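Side-chain contacts in KLTH0A00704p (Lachancea thermotolerans, PDB 4J2G), which is an Atg13-family autophagy protein whose HORMA domain, the part in this chain, probably mediates PI 3-kinase recruitment: residues E73-P76 with W77-D81; R99-P102 with S103-V106. The protein carries 1 engineered substitution. All blocks are in the same frame, centred on the assembly; numbering follows the deposited sequence.

In the fold
From the N terminus, the chain first forms helix 18-39, and contact 1 then closes the C-terminal turn of helix 70-78, which rests on helix 18-39 and strand 201-208 at an edge of the five-stranded antiparallel sheet. Strand 89-96 of that sheet follows, and the loop leaving it turns at contact 2 into strand 105-109, the middle strand of a separate three-stranded sheet. The two contacts are local and lie in series, neither enclosing nor crossing the other. The centres of contact 1 and contact 2 are about 38 Å apart, and the nearest atoms of contact 1 and contact 2 about 18 Å. Contact 2 belongs to the passage between the two sheets of the HORMA domain.

Contact 1: E73-P76 with W77-D81; sequences ELKP and WTTFD
The C-terminal turn of helix 70-78 in this HORMA domain is where Pro76 and Trp77 pack on each other and where Leu74 O and Lys75 O accept bonds from the residues that end the helix. Over one indole face, Pro76 CB stands 3.8 Å from the centroid of the Trp77 six-membered ring and 12° off its normal, a CH-pi contact that lies toward the rim of the indole as a whole. The ring gets there because Trp77 CG lies beside its own backbone N (chi1 -60°), which turns the indole back along the preceding turn. Its rim then meets backbone: Glu73 O lies in the ring plane, 3.3 Å from Trp77 CZ3. Leu74 CD2 adds an apolar touch at Trp77 CE3, the two side chains crossing at about a right angle. Beyond the turn, Trp77 NE1 bonds to Pro87 O and its ring meets that of Phe30 on helix 18-39. With an alanine at Trp77, Pro76 CB would probably lose its aromatic partner and Pro87 O its donor, with a gap opening toward Phe30.

Two carbonyls close the helix. Leu74 O is gripped twice, by Trp77 N at 2.8 Å and by Thr78 N at 3.0 Å. Lys75 O likewise takes two donors from one residue: Thr79 N arrives in the carbonyl plane at 2.9 Å, while Thr79 OG1, well above that plane, reaches the same oxygen at 2.7 Å. The hydroxyl bond helps hold the threonine's rotation (chi1 66°), and Thr79 CG2 then lies 3.9 Å from Lys75 CG.

Contact 2: R99-P102 with S103-V106; sequences RLSP and SQQV
Gln104 runs its side chain back alongside Ser101, and its carboxamide oxygen takes the backbone N-H there: Ser101 N to Gln104 OE1 is 2.8 Å, a fairly straight bond with an N-H...O angle of 153°. The donor sits 17° from the carbonyl plane. An extended chain beyond CG (chi2 -179°) gives Gln104 the length to span the turn. Its OE1 is also lined by Leu100, whose CA lies 3.3 Å from Gln104 OE1, with the leucine CB and CD1 near. Next to this, Leu100 CD2 meets Val106 CG2 at 3.8 Å, their side chains crossing at about a right angle. Both residues are buried: Leu100 also rests on Val271, and Val106 on Phe269 and Val118 of the neighbouring strands.

The backbone evidence identifies the motif as a type I beta turn from Ser101 to Gln104, closed by Gln104 N to Ser101 O at 3.1 Å, with Pro102 and Ser103 at the corners. The turn redirects the chain into strand 105-109, the central strand of the three-stranded sheet, and the glutamine side chain bonds back to the residue that starts the turn.

Packing thins on the outer side, where Pro102 and Ser103 are exposed. There a water accepts from Ser103 N at 2.6 Å and makes a weak, longer bond with Ser101 OG. The two serine hydroxyls come no closer to each other than 4.0 Å from Ser101 OG to Ser103 OG.

Contact 1: E73-P76 with W77-D81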
# COMPACT_ATOMS: atom_id res chain seq x y z
N GLU A 73 11.64 -10.36 3.63
CA GLU A 73 11.12 -9.01 3.85
C GLU A 73 10.43 -8.81 5.23
O GLU A 73 10.43 -7.69 5.75
CB GLU A 73 10.16 -8.62 2.71
CG GLU A 73 10.86 -8.51 1.35
CD GLU A 73 10.12 -7.64 0.29
OE1 GLU A 73 8.92 -7.93 -0.02
OE2 GLU A 73 10.75 -6.68 -0.26
N LEU A 74 9.87 -9.85 5.83
CA LEU A 74 9.25 -9.66 7.17
C LEU A 74 10.26 -9.77 8.31
O LEU A 74 9.92 -9.53 9.47
CB LEU A 74 8.07 -10.57 7.38
CG LEU A 74 6.87 -10.18 6.52
CD1 LEU A 74 5.85 -11.28 6.54
CD2 LEU A 74 6.25 -8.90 7.05
N LYS A 75 11.53 -10.06 7.99
CA LYS A 75 12.56 -10.23 9.06
C LYS A 75 12.61 -9.09 10.13
O LYS A 75 12.62 -9.37 11.36
CB LYS A 75 13.93 -10.54 8.44
CG LYS A 75 15.10 -10.38 9.39
CD LYS A 75 16.21 -9.52 8.78
CE LYS A 75 15.98 -8.03 9.00
NZ LYS A 75 16.22 -7.29 7.73
N PRO A 76 12.58 -7.81 9.70
CA PRO A 76 12.57 -6.81 10.73
C PRO A 76 11.47 -6.96 11.78
O PRO A 76 11.66 -6.42 12.86
CB PRO A 76 12.35 -5.53 9.95
CG PRO A 76 13.01 -5.81 8.64
CD PRO A 76 12.51 -7.18 8.36
N TRP A 77 10.37 -7.68 11.51
CA TRP A 77 9.24 -7.77 12.50
C TRP A 77 9.12 -9.14 13.10
O TRP A 77 8.45 -9.33 14.13
CB TRP A 77 7.87 -7.35 11.82
CG TRP A 77 7.97 -5.97 11.33
CD1 TRP A 77 7.73 -4.85 12.08
CD2 TRP A 77 8.43 -5.51 10.03
NE1 TRP A 77 8.00 -3.73 11.36
CE2 TRP A 77 8.45 -4.08 10.10
CE3 TRP A 77 8.81 -6.12 8.85
CZ2 TRP A 77 8.81 -3.27 9.03
CZ3 TRP A 77 9.24 -5.32 7.76
CH2 TRP A 77 9.23 -3.89 7.86
N THR A 78 9.71 -10.12 12.43
CA THR A 78 9.74 -11.51 12.91
C THR A 78 10.89 -11.73 13.90
O THR A 78 10.77 -12.54 14.85
CB THR A 78 9.85 -12.55 11.79
OG1 THR A 78 11.01 -12.28 10.98
CG2 THR A 78 8.61 -12.49 10.92
N THR A 79 11.98 -11.00 13.69
CA THR A 79 13.13 -11.01 14.62
C THR A 79 13.15 -9.82 15.61
O THR A 79 14.21 -9.38 16.01
CB THR A 79 14.45 -10.99 13.87
OG1 THR A 79 14.57 -9.75 13.20
CG2 THR A 79 14.52 -12.11 12.84
N PHE A 80 11.99 -9.34 16.03
CA PHE A 80 11.90 -8.20 16.93
C PHE A 80 11.88 -8.60 18.40
O PHE A 80 11.01 -9.41 18.79
CB PHE A 80 10.59 -7.50 16.66
CG PHE A 80 10.18 -6.51 17.74
CD1 PHE A 80 10.79 -5.24 17.81
CD2 PHE A 80 9.15 -6.81 18.63
CE1 PHE A 80 10.42 -4.33 18.79
CE2 PHE A 80 8.77 -5.90 19.61
CZ PHE A 80 9.41 -4.67 19.69
N ASP A 81 12.81 -8.00 19.18
CA ASP A 81 12.84 -7.88 20.67
C ASP A 81 12.73 -6.43 21.03
O ASP A 81 13.01 -5.56 20.19
CB ASP A 81 14.22 -8.16 21.27
CG ASP A 81 14.87 -9.30 20.66
OD1 ASP A 81 14.14 -10.17 20.16
OD2 ASP A 81 16.11 -9.33 20.67

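Contact 2: R99-P102 with S103-V106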
# COMPACT_ATOMS: atom_id res chain seq x y z
N ARG A 99 6.54 -7.87 -18.30
CA ARG A 99 6.20 -8.80 -19.39
C ARG A 99 5.63 -8.14 -20.62
O ARG A 99 5.05 -8.84 -21.48
CB ARG A 99 5.15 -9.82 -18.90
CG ARG A 99 5.56 -10.68 -17.74
CD ARG A 99 6.75 -11.56 -18.09
NE ARG A 99 6.63 -12.88 -17.45
CZ ARG A 99 6.00 -13.92 -17.99
NH1 ARG A 99 5.42 -13.82 -19.18
NH2 ARG A 99 5.95 -15.07 -17.33
N LEU A 100 5.72 -6.81 -20.68
CA LEU A 100 5.25 -6.04 -21.85
C LEU A 100 6.25 -6.11 -23.00
O LEU A 100 7.44 -5.88 -22.80
CB LEU A 100 5.09 -4.57 -21.49
CG LEU A 100 3.74 -3.94 -21.14
CD1 LEU A 100 2.80 -4.95 -20.53
CD2 LEU A 100 3.89 -2.72 -20.24
N SER A 101 5.75 -6.36 -24.20
CA SER A 101 6.55 -6.18 -25.42
C SER A 101 6.67 -4.69 -25.79
O SER A 101 5.82 -3.89 -25.39
CB SER A 101 5.93 -6.96 -26.59
OG SER A 101 4.67 -6.43 -26.94
N PRO A 102 7.73 -4.32 -26.56
CA PRO A 102 8.04 -2.95 -27.02
C PRO A 102 6.94 -2.15 -27.73
O PRO A 102 7.01 -0.92 -27.73
CB PRO A 102 9.19 -3.19 -28.01
CG PRO A 102 9.90 -4.38 -27.47
CD PRO A 102 8.84 -5.25 -26.84
N SER A 103 5.97 -2.82 -28.36
CA SER A 103 4.86 -2.14 -29.05
C SER A 103 3.59 -1.89 -28.17
O SER A 103 2.66 -1.15 -28.56
CB SER A 103 4.43 -2.95 -30.27
OG SER A 103 3.56 -4.00 -29.91
N GLN A 104 3.54 -2.54 -27.01
CA GLN A 104 2.41 -2.40 -26.08
C GLN A 104 2.36 -1.02 -25.37
O GLN A 104 3.33 -0.56 -24.78
CB GLN A 104 2.41 -3.57 -25.09
CG GLN A 104 2.02 -4.88 -25.77
CD GLN A 104 1.98 -6.09 -24.85
OE1 GLN A 104 2.96 -6.44 -24.18
NE2 GLN A 104 0.85 -6.79 -24.87
N GLN A 105 1.23 -0.35 -25.49
CA GLN A 105 0.98 0.95 -24.89
C GLN A 105 0.12 0.73 -23.61
O GLN A 105 -0.94 0.07 -23.67
CB GLN A 105 0.20 1.81 -25.92
CG GLN A 105 -0.03 3.29 -25.60
CD GLN A 105 1.21 4.06 -25.13
OE1 GLN A 105 2.27 4.00 -25.75
NE2 GLN A 105 1.07 4.81 -24.05
N VAL A 106 0.56 1.29 -22.48
CA VAL A 106 -0.33 1.43 -21.31
C VAL A 106 -1.11 2.75 -21.31
O VAL A 106 -0.58 3.85 -21.37
CB VAL A 106 0.46 1.31 -19.99
CG1 VAL A 106 -0.48 1.45 -18.78
CG2 VAL A 106 1.17 -0.02 -19.96
O HOH W 1 6.74 -5.16 -29.22